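Long-range contact in tudor domain-containing protein 1 (Mus musculus, PDB 4B9W), which acts in spermatogenesis to repress transposable elements through the piRNA pathway, binding Piwi proteins methylated on arginine, here through its third extended Tudor domain: residues A[63-75]-A[84-98]. Residues are numbered along the deposited sequence; the frame is centred on the assembly and turned at random.
Sequences GFKAEIGRPCCAF and RALVKEILPSGNVKV
The first hairpin of the SH3-like Tudor barrel, built from strands 71-76 and 81-90, is where C72 pairs with A85 and the preceding loop folds over V87. C72 and A85 form an antiparallel hydrogen-bonded pair, C72 N giving to A85 O at 2.8 Å and A85 N to C72 O at 2.9 Å. On the flanking non-hydrogen-bonded pair, P71 CA lies close to A85 O while the proline ring crosses L86 obliquely, CG facing CD2 at 4.0 Å. The ladder then runs on into the type II turn E67-R70: V87 N donates to R70 O nearly straight (165° at the hydrogen), and V87 O takes the amide of G69, whose positive phi suits the turn. Both backbone polar atoms of V87 are thereby satisfied by the loop.

The V87 side chain points into that loop. Its CB sits 3.2 Å from E67 O, and CG1, anti to the backbone N (chi1 174°), runs alongside the same carbonyl. CG2, the other branch, meets the F64 ring at its edge, in plane, 3.9 Å from CZ; C72 CB covers one face of this ring near the rim. On the same face of the sheet as C72 and A85, A74 CB packs against A85 CB and V98 CG2, and L114 of strand 114-116 touches C72, A74 and V98.

Beyond V87 lies a classic beta bulge, where K88 N and E89 N both donate to K97 O; past it E89 and I90 meet the bound MILI peptide: E89 OE2 forms a salt bridge with a basic side chain, and I90 makes backbone hydrogen bonds to the peptide. I68 also packs on the peptide backbone, while I68 CD1 rests against K88 O (3.6 Å) and I90 CG1.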
ATOM      1  N   GLY A  63     -20.428   7.118  17.752  1.00 52.93           N
ATOM      2  CA  GLY A  63     -20.257   7.982  16.591  1.00 48.15           C
ATOM      3  C   GLY A  63     -18.760   8.127  16.361  1.00 45.10           C
ATOM      4  O   GLY A  63     -18.061   8.723  17.185  1.00 44.46           O
ATOM      5  N   PHE A  64     -18.257   7.541  15.274  1.00 38.75           N
ATOM      6  CA  PHE A  64     -16.843   7.671  14.927  1.00 32.85           C
ATOM      7  C   PHE A  64     -16.668   8.511  13.659  1.00 30.38           C
ATOM      8  O   PHE A  64     -17.334   8.266  12.663  1.00 30.52           O
ATOM      9  CB  PHE A  64     -16.202   6.297  14.731  1.00 29.98           C
ATOM     10  CG  PHE A  64     -14.774   6.362  14.260  1.00 27.12           C
ATOM     11  CD1 PHE A  64     -13.790   6.865  15.080  1.00 25.54           C
ATOM     12  CD2 PHE A  64     -14.429   5.965  12.984  1.00 25.86           C
ATOM     13  CE1 PHE A  64     -12.482   6.950  14.649  1.00 25.34           C
ATOM     14  CE2 PHE A  64     -13.121   6.037  12.548  1.00 25.26           C
ATOM     15  CZ  PHE A  64     -12.146   6.534  13.380  1.00 25.26           C
ATOM     16  N   LYS A  65     -15.775   9.493  13.714  1.00 28.02           N
ATOM     17  CA  LYS A  65     -15.452  10.333  12.565  1.00 27.93           C
ATOM     18  C   LYS A  65     -14.103   9.888  11.957  1.00 25.94           C
ATOM     19  O   LYS A  65     -13.048  10.105  12.546  1.00 23.75           O
ATOM     20  CB  LYS A  65     -15.393  11.803  12.976  1.00 29.21           C
ATOM     21  CG  LYS A  65     -16.745  12.512  13.021  1.00 31.99           C
ATOM     22  CD  LYS A  65     -16.616  13.908  13.625  1.00 33.20           C
ATOM     23  CE  LYS A  65     -17.860  14.754  13.367  1.00 35.23           C
ATOM     24  NZ  LYS A  65     -19.117  14.069  13.805  1.00 36.00           N
ATOM     25  N   ALA A  66     -14.159   9.267  10.780  1.00 24.21           N
ATOM     26  CA  ALA A  66     -12.959   8.727  10.122  1.00 22.87           C
ATOM     27  C   ALA A  66     -12.057   9.840   9.590  1.00 20.98           C
ATOM     28  O   ALA A  66     -12.501  10.735   8.893  1.00 21.27           O
ATOM     29  CB  ALA A  66     -13.343   7.763   9.006  1.00 22.64           C
ATOM     30  N   GLU A  67     -10.792   9.790   9.981  1.00 19.24           N
ATOM     31  CA  GLU A  67      -9.769  10.657   9.455  1.00 17.81           C
ATOM     32  C   GLU A  67      -8.539   9.773   9.270  1.00 16.98           C
ATOM     33  O   GLU A  67      -8.332   8.820  10.043  1.00 16.25           O
ATOM     34  CB  GLU A  67      -9.488  11.812  10.411  1.00 17.96           C
ATOM     35  CG  GLU A  67      -8.402  12.760   9.924  1.00 19.04           C
ATOM     36  CD  GLU A  67      -8.673  13.373   8.551  1.00 19.16           C
ATOM     37  OE1 GLU A  67      -9.478  14.338   8.490  1.00 20.50           O
ATOM     38  OE2 GLU A  67      -8.079  12.902   7.550  1.00 16.59           O
ATOM     39  N   ILE A  68      -7.747  10.074   8.247  1.00 14.92           N
ATOM     40  CA  ILE A  68      -6.611   9.245   7.885  1.00 14.62           C
ATOM     41  C   ILE A  68      -5.574   9.179   8.999  1.00 14.10           C
ATOM     42  O   ILE A  68      -5.143  10.207   9.545  1.00 13.58           O
ATOM     43  CB  ILE A  68      -5.935   9.726   6.595  1.00 14.75           C
ATOM     44  CG1 ILE A  68      -6.931   9.677   5.431  1.00 14.95           C
ATOM     45  CG2 ILE A  68      -4.725   8.856   6.267  1.00 14.71           C
ATOM     46  CD1 ILE A  68      -7.401   8.285   5.088  1.00 14.94           C
ATOM     47  N   GLY A  69      -5.194   7.952   9.335  1.00 13.47           N
ATOM     48  CA  GLY A  69      -4.266   7.701  10.412  1.00 13.67           C
ATOM     49  C   GLY A  69      -4.887   7.787  11.802  1.00 13.97           C
ATOM     50  O   GLY A  69      -4.154   7.708  12.770  1.00 14.02           O
ATOM     51  N   ARG A  70      -6.212   7.939  11.927  1.00 14.67           N
ATOM     52  CA  ARG A  70      -6.874   7.988  13.264  1.00 15.43           C
ATOM     53  C   ARG A  70      -7.111   6.586  13.869  1.00 14.67           C
ATOM     54  O   ARG A  70      -7.557   5.663  13.187  1.00 12.98           O
ATOM     55  CB  ARG A  70      -8.232   8.725  13.206  1.00 17.38           C
ATOM     56  CG  ARG A  70      -8.861   8.976  14.577  1.00 19.98           C
ATOM     57  CD  ARG A  70     -10.205   9.704  14.530  1.00 22.71           C
ATOM     58  NE  ARG A  70     -10.154  10.985  13.816  1.00 25.58           N
ATOM     59  CZ  ARG A  70      -9.751  12.151  14.325  1.00 28.95           C
ATOM     60  NH1 ARG A  70      -9.353  12.253  15.598  1.00 32.38           N
ATOM     61  NH2 ARG A  70      -9.750  13.241  13.556  1.00 28.64           N
ATOM     62  N   PRO A  71      -6.866   6.438  15.180  1.00 14.78           N
ATOM     63  CA  PRO A  71      -7.136   5.141  15.764  1.00 14.36           C
ATOM     64  C   PRO A  71      -8.627   4.914  15.984  1.00 13.34           C
ATOM     65  O   PRO A  71      -9.386   5.863  16.156  1.00 12.98           O
ATOM     66  CB  PRO A  71      -6.373   5.180  17.095  1.00 14.79           C
ATOM     67  CG  PRO A  71      -5.573   6.439  17.074  1.00 14.97           C
ATOM     68  CD  PRO A  71      -6.297   7.366  16.171  1.00 14.91           C
ATOM     69  N   CYS A  72      -9.027   3.655  15.927  1.00 12.88           N
ATOM     70  CA  CYS A  72     -10.401   3.243  16.189  1.00 12.96           C
ATOM     71  C   CYS A  72     -10.421   1.769  16.578  1.00 12.78           C
ATOM     72  O   CYS A  72      -9.355   1.134  16.707  1.00 12.58           O
ATOM     73  CB  CYS A  72     -11.273   3.474  14.958  1.00 13.13           C
ATOM     74  SG  CYS A  72     -10.635   2.724  13.436  1.00 13.59           S
ATOM     75  N   CYS A  73     -11.635   1.274  16.829  1.00 12.65           N
ATOM     76  CA  CYS A  73     -11.962  -0.129  16.965  1.00 12.40           C
ATOM     77  C   CYS A  73     -12.672  -0.482  15.686  1.00 12.45           C
ATOM     78  O   CYS A  73     -13.584   0.238  15.268  1.00 12.04           O
ATOM     79  CB  CYS A  73     -12.939  -0.368  18.127  1.00 13.03           C
ATOM     80  SG  CYS A  73     -12.309   0.033  19.777  1.00 13.06           S
ATOM     81  N   ALA A  74     -12.277  -1.593  15.061  1.00 12.77           N
ATOM     82  CA  ALA A  74     -12.870  -2.025  13.797  1.00 12.35           C
ATOM     83  C   ALA A  74     -13.275  -3.488  13.908  1.00 12.33           C
ATOM     84  O   ALA A  74     -12.551  -4.283  14.476  1.00 12.25           O
ATOM     85  CB  ALA A  74     -11.879  -1.831  12.646  1.00 11.83           C
ATOM     86  N   PHE A  75     -14.437  -3.828  13.364  1.00 12.50           N
ATOM     87  CA  PHE A  75     -14.940  -5.197  13.365  1.00 13.13           C
ATOM     88  C   PHE A  75     -14.220  -5.988  12.272  1.00 13.05           C
ATOM     89  O   PHE A  75     -14.141  -5.530  11.151  1.00 12.56           O
ATOM     90  CB  PHE A  75     -16.456  -5.148  13.103  1.00 13.49           C
ATOM     91  CG  PHE A  75     -17.120  -6.481  13.045  1.00 13.82           C
ATOM     92  CD1 PHE A  75     -17.428  -7.161  14.202  1.00 14.47           C
ATOM     93  CD2 PHE A  75     -17.471  -7.046  11.831  1.00 14.00           C
ATOM     94  CE1 PHE A  75     -18.047  -8.406  14.151  1.00 14.60           C
ATOM     95  CE2 PHE A  75     -18.097  -8.285  11.773  1.00 14.12           C
ATOM     96  CZ  PHE A  75     -18.387  -8.961  12.930  1.00 14.38           C
ATOM     97  N   ARG A  84      -8.245  -3.330  17.538  1.00 10.52           N
ATOM     98  CA  ARG A  84      -7.657  -2.014  17.362  1.00 10.80           C
ATOM     99  C   ARG A  84      -7.256  -1.821  15.910  1.00 10.53           C
ATOM    100  O   ARG A  84      -6.829  -2.765  15.245  1.00 10.42           O
ATOM    101  CB  ARG A  84      -6.452  -1.842  18.268  1.00 11.14           C
ATOM    102  CG  ARG A  84      -6.789  -1.979  19.754  1.00 11.28           C
ATOM    103  CD  ARG A  84      -5.694  -1.429  20.623  1.00 11.56           C
ATOM    104  NE  ARG A  84      -4.473  -2.240  20.597  1.00 11.80           N
ATOM    105  CZ  ARG A  84      -3.364  -1.927  21.258  1.00 11.89           C
ATOM    106  NH1 ARG A  84      -3.311  -0.821  21.988  1.00 11.83           N
ATOM    107  NH2 ARG A  84      -2.288  -2.709  21.174  1.00 12.01           N
ATOM    108  N   ALA A  85      -7.422  -0.599  15.421  1.00 10.31           N
ATOM    109  CA  ALA A  85      -7.142  -0.298  14.036  1.00 10.02           C
ATOM    110  C   ALA A  85      -6.806   1.188  13.842  1.00 10.34           C
ATOM    111  O   ALA A  85      -7.085   2.020  14.706  1.00  9.49           O
ATOM    112  CB  ALA A  85      -8.337  -0.693  13.193  1.00  9.90           C
ATOM    113  N   LEU A  86      -6.148   1.481  12.710  1.00 10.92           N
ATOM    114  CA  LEU A  86      -5.929   2.817  12.202  1.00 11.37           C
ATOM    115  C   LEU A  86      -6.609   2.945  10.839  1.00 11.88           C
ATOM    116  O   LEU A  86      -6.535   2.033   9.993  1.00 11.59           O
ATOM    117  CB  LEU A  86      -4.422   3.113  12.039  1.00 11.84           C
ATOM    118  CG  LEU A  86      -3.548   3.377  13.260  1.00 11.68           C
ATOM    119  CD1 LEU A  86      -2.064   3.314  12.859  1.00 11.72           C
ATOM    120  CD2 LEU A  86      -3.877   4.716  13.931  1.00 11.78           C
ATOM    121  N   VAL A  87      -7.255   4.089  10.616  1.00 12.13           N
ATOM    122  CA  VAL A  87      -7.829   4.401   9.317  1.00 12.36           C
ATOM    123  C   VAL A  87      -6.698   4.551   8.280  1.00 13.11           C
ATOM    124  O   VAL A  87      -5.804   5.399   8.416  1.00 13.29           O
ATOM    125  CB  VAL A  87      -8.708   5.666   9.400  1.00 12.21           C
ATOM    126  CG1 VAL A  87      -9.201   6.098   8.023  1.00 12.40           C
ATOM    127  CG2 VAL A  87      -9.879   5.422  10.344  1.00 11.62           C
ATOM    128  N   LYS A  88      -6.736   3.719   7.247  1.00 13.89           N
ATOM    129  CA  LYS A  88      -5.726   3.745   6.208  1.00 14.64           C
ATOM    130  C   LYS A  88      -6.259   4.449   4.954  1.00 14.12           C
ATOM    131  O   LYS A  88      -5.566   5.286   4.371  1.00 13.48           O
ATOM    132  CB  LYS A  88      -5.251   2.325   5.896  1.00 16.21           C
ATOM    133  CG  LYS A  88      -4.020   2.293   4.998  1.00 18.11           C
ATOM    134  CD  LYS A  88      -3.056   1.197   5.404  1.00 20.21           C
ATOM    135  CE  LYS A  88      -1.601   1.642   5.334  1.00 22.11           C
ATOM    136  NZ  LYS A  88      -0.949   1.127   4.103  1.00 23.75           N
ATOM    137  N   GLU A  89      -7.494   4.137   4.567  1.00 13.56           N
ATOM    138  CA  GLU A  89      -8.109   4.757   3.394  1.00 13.61           C
ATOM    139  C   GLU A  89      -9.590   5.065   3.582  1.00 12.73           C
ATOM    140  O   GLU A  89     -10.285   4.340   4.283  1.00 11.98           O
ATOM    141  CB  GLU A  89      -7.963   3.836   2.182  1.00 14.31           C
ATOM    142  CG  GLU A  89      -6.588   3.205   2.036  1.00 15.22           C
ATOM    143  CD  GLU A  89      -6.382   2.581   0.686  1.00 16.15           C
ATOM    144  OE1 GLU A  89      -7.302   2.622  -0.144  1.00 17.21           O
ATOM    145  OE2 GLU A  89      -5.285   2.074   0.440  1.00 18.94           O
ATOM    146  N   ILE A  90     -10.057   6.138   2.939  1.00 12.19           N
ATOM    147  CA  ILE A  90     -11.495   6.428   2.819  1.00 11.90           C
ATOM    148  C   ILE A  90     -11.880   6.395   1.343  1.00 11.76           C
ATOM    149  O   ILE A  90     -11.338   7.151   0.502  1.00 10.84           O
ATOM    150  CB  ILE A  90     -11.893   7.783   3.433  1.00 11.97           C
ATOM    151  CG1 ILE A  90     -11.469   7.839   4.903  1.00 12.34           C
ATOM    152  CG2 ILE A  90     -13.402   8.005   3.354  1.00 11.85           C
ATOM    153  CD1 ILE A  90     -11.595   9.208   5.525  1.00 12.68           C
ATOM    154  N   LEU A  91     -12.837   5.523   1.044  1.00 11.88           N
ATOM    155  CA  LEU A  91     -13.188   5.204  -0.331  1.00 12.28           C
ATOM    156  C   LEU A  91     -14.446   5.982  -0.739  1.00 12.10           C
ATOM    157  O   LEU A  91     -15.252   6.345   0.123  1.00 11.60           O
ATOM    158  CB  LEU A  91     -13.418   3.698  -0.489  1.00 12.37           C
ATOM    159  CG  LEU A  91     -12.276   2.770  -0.092  1.00 12.49           C
ATOM    160  CD1 LEU A  91     -12.758   1.320  -0.025  1.00 12.49           C
ATOM    161  CD2 LEU A  91     -11.142   2.886  -1.094  1.00 13.14           C
ATOM    162  N   PRO A  92     -14.608   6.227  -2.056  1.00 12.34           N
ATOM    163  CA  PRO A  92     -15.766   6.938  -2.618  1.00 12.50           C
ATOM    164  C   PRO A  92     -17.098   6.387  -2.161  1.00 12.32           C
ATOM    165  O   PRO A  92     -17.970   7.163  -1.821  1.00 13.34           O
ATOM    166  CB  PRO A  92     -15.588   6.750  -4.114  1.00 12.51           C
ATOM    167  CG  PRO A  92     -14.109   6.700  -4.277  1.00 12.45           C
ATOM    168  CD  PRO A  92     -13.573   5.998  -3.085  1.00 12.40           C
ATOM    169  N   SER A  93     -17.239   5.063  -2.108  1.00 12.16           N
ATOM    170  CA  SER A  93     -18.452   4.435  -1.592  1.00 12.07           C
ATOM    171  C   SER A  93     -18.859   4.916  -0.227  1.00 11.92           C
ATOM    172  O   SER A  93     -20.023   4.766   0.153  1.00 12.29           O
ATOM    173  CB  SER A  93     -18.275   2.915  -1.530  1.00 12.22           C
ATOM    174  OG  SER A  93     -17.140   2.583  -0.763  1.00 12.35           O
ATOM    175  N   GLY A  94     -17.904   5.449   0.536  1.00 12.06           N
ATOM    176  CA  GLY A  94     -18.136   5.776   1.957  1.00 11.68           C
ATOM    177  C   GLY A  94     -17.518   4.747   2.885  1.00 11.34           C
ATOM    178  O   GLY A  94     -17.443   4.951   4.093  1.00 11.00           O
ATOM    179  N   ASN A  95     -17.078   3.626   2.339  1.00 11.37           N
ATOM    180  CA  ASN A  95     -16.365   2.631   3.157  1.00 11.46           C
ATOM    181  C   ASN A  95     -14.966   3.084   3.485  1.00 11.08           C
ATOM    182  O   ASN A  95     -14.432   3.993   2.850  1.00 11.18           O
ATOM    183  CB  ASN A  95     -16.320   1.283   2.447  1.00 11.92           C
ATOM    184  CG  ASN A  95     -17.664   0.625   2.414  1.00 12.06           C
ATOM    185  OD1 ASN A  95     -18.643   1.205   2.867  1.00 12.80           O
ATOM    186  ND2 ASN A  95     -17.725  -0.580   1.868  1.00 12.31           N
ATOM    187  N   VAL A  96     -14.381   2.437   4.482  1.00 10.74           N
ATOM    188  CA  VAL A  96     -13.096   2.838   5.045  1.00 10.59           C
ATOM    189  C   VAL A  96     -12.202   1.581   5.105  1.00 10.77           C
ATOM    190  O   VAL A  96     -12.661   0.514   5.548  1.00 10.85           O
ATOM    191  CB  VAL A  96     -13.290   3.440   6.472  1.00 10.73           C
ATOM    192  CG1 VAL A  96     -11.964   3.828   7.093  1.00 10.50           C
ATOM    193  CG2 VAL A  96     -14.218   4.660   6.459  1.00 10.53           C
ATOM    194  N   LYS A  97     -10.953   1.681   4.641  1.00 10.50           N
ATOM    195  CA  LYS A  97      -9.979   0.607   4.887  1.00 10.44           C
ATOM    196  C   LYS A  97      -9.222   0.865   6.150  1.00  9.80           C
ATOM    197  O   LYS A  97      -8.726   1.968   6.386  1.00  9.61           O
ATOM    198  CB  LYS A  97      -8.984   0.431   3.750  1.00 10.60           C
ATOM    199  CG  LYS A  97      -9.652  -0.078   2.504  1.00 10.85           C
ATOM    200  CD  LYS A  97      -8.665  -0.645   1.536  1.00 10.83           C
ATOM    201  CE  LYS A  97      -9.411  -1.142   0.324  1.00 11.04           C
ATOM    202  NZ  LYS A  97      -8.460  -1.410  -0.777  1.00 11.29           N
ATOM    203  N   VAL A  98      -9.110  -0.182   6.949  1.00  9.32           N
ATOM    204  CA  VAL A  98      -8.479  -0.090   8.238  1.00  9.46           C
ATOM    205  C   VAL A  98      -7.315  -1.064   8.333  1.00  9.75           C
ATOM    206  O   VAL A  98      -7.403  -2.178   7.815  1.00 10.29           O
ATOM    207  CB  VAL A  98      -9.489  -0.361   9.364  1.00  9.20           C
ATOM    208  CG1 VAL A  98     -10.502   0.766   9.401  1.00  8.84           C
ATOM    209  CG2 VAL A  98     -10.156  -1.732   9.180  1.00  9.05           C
TER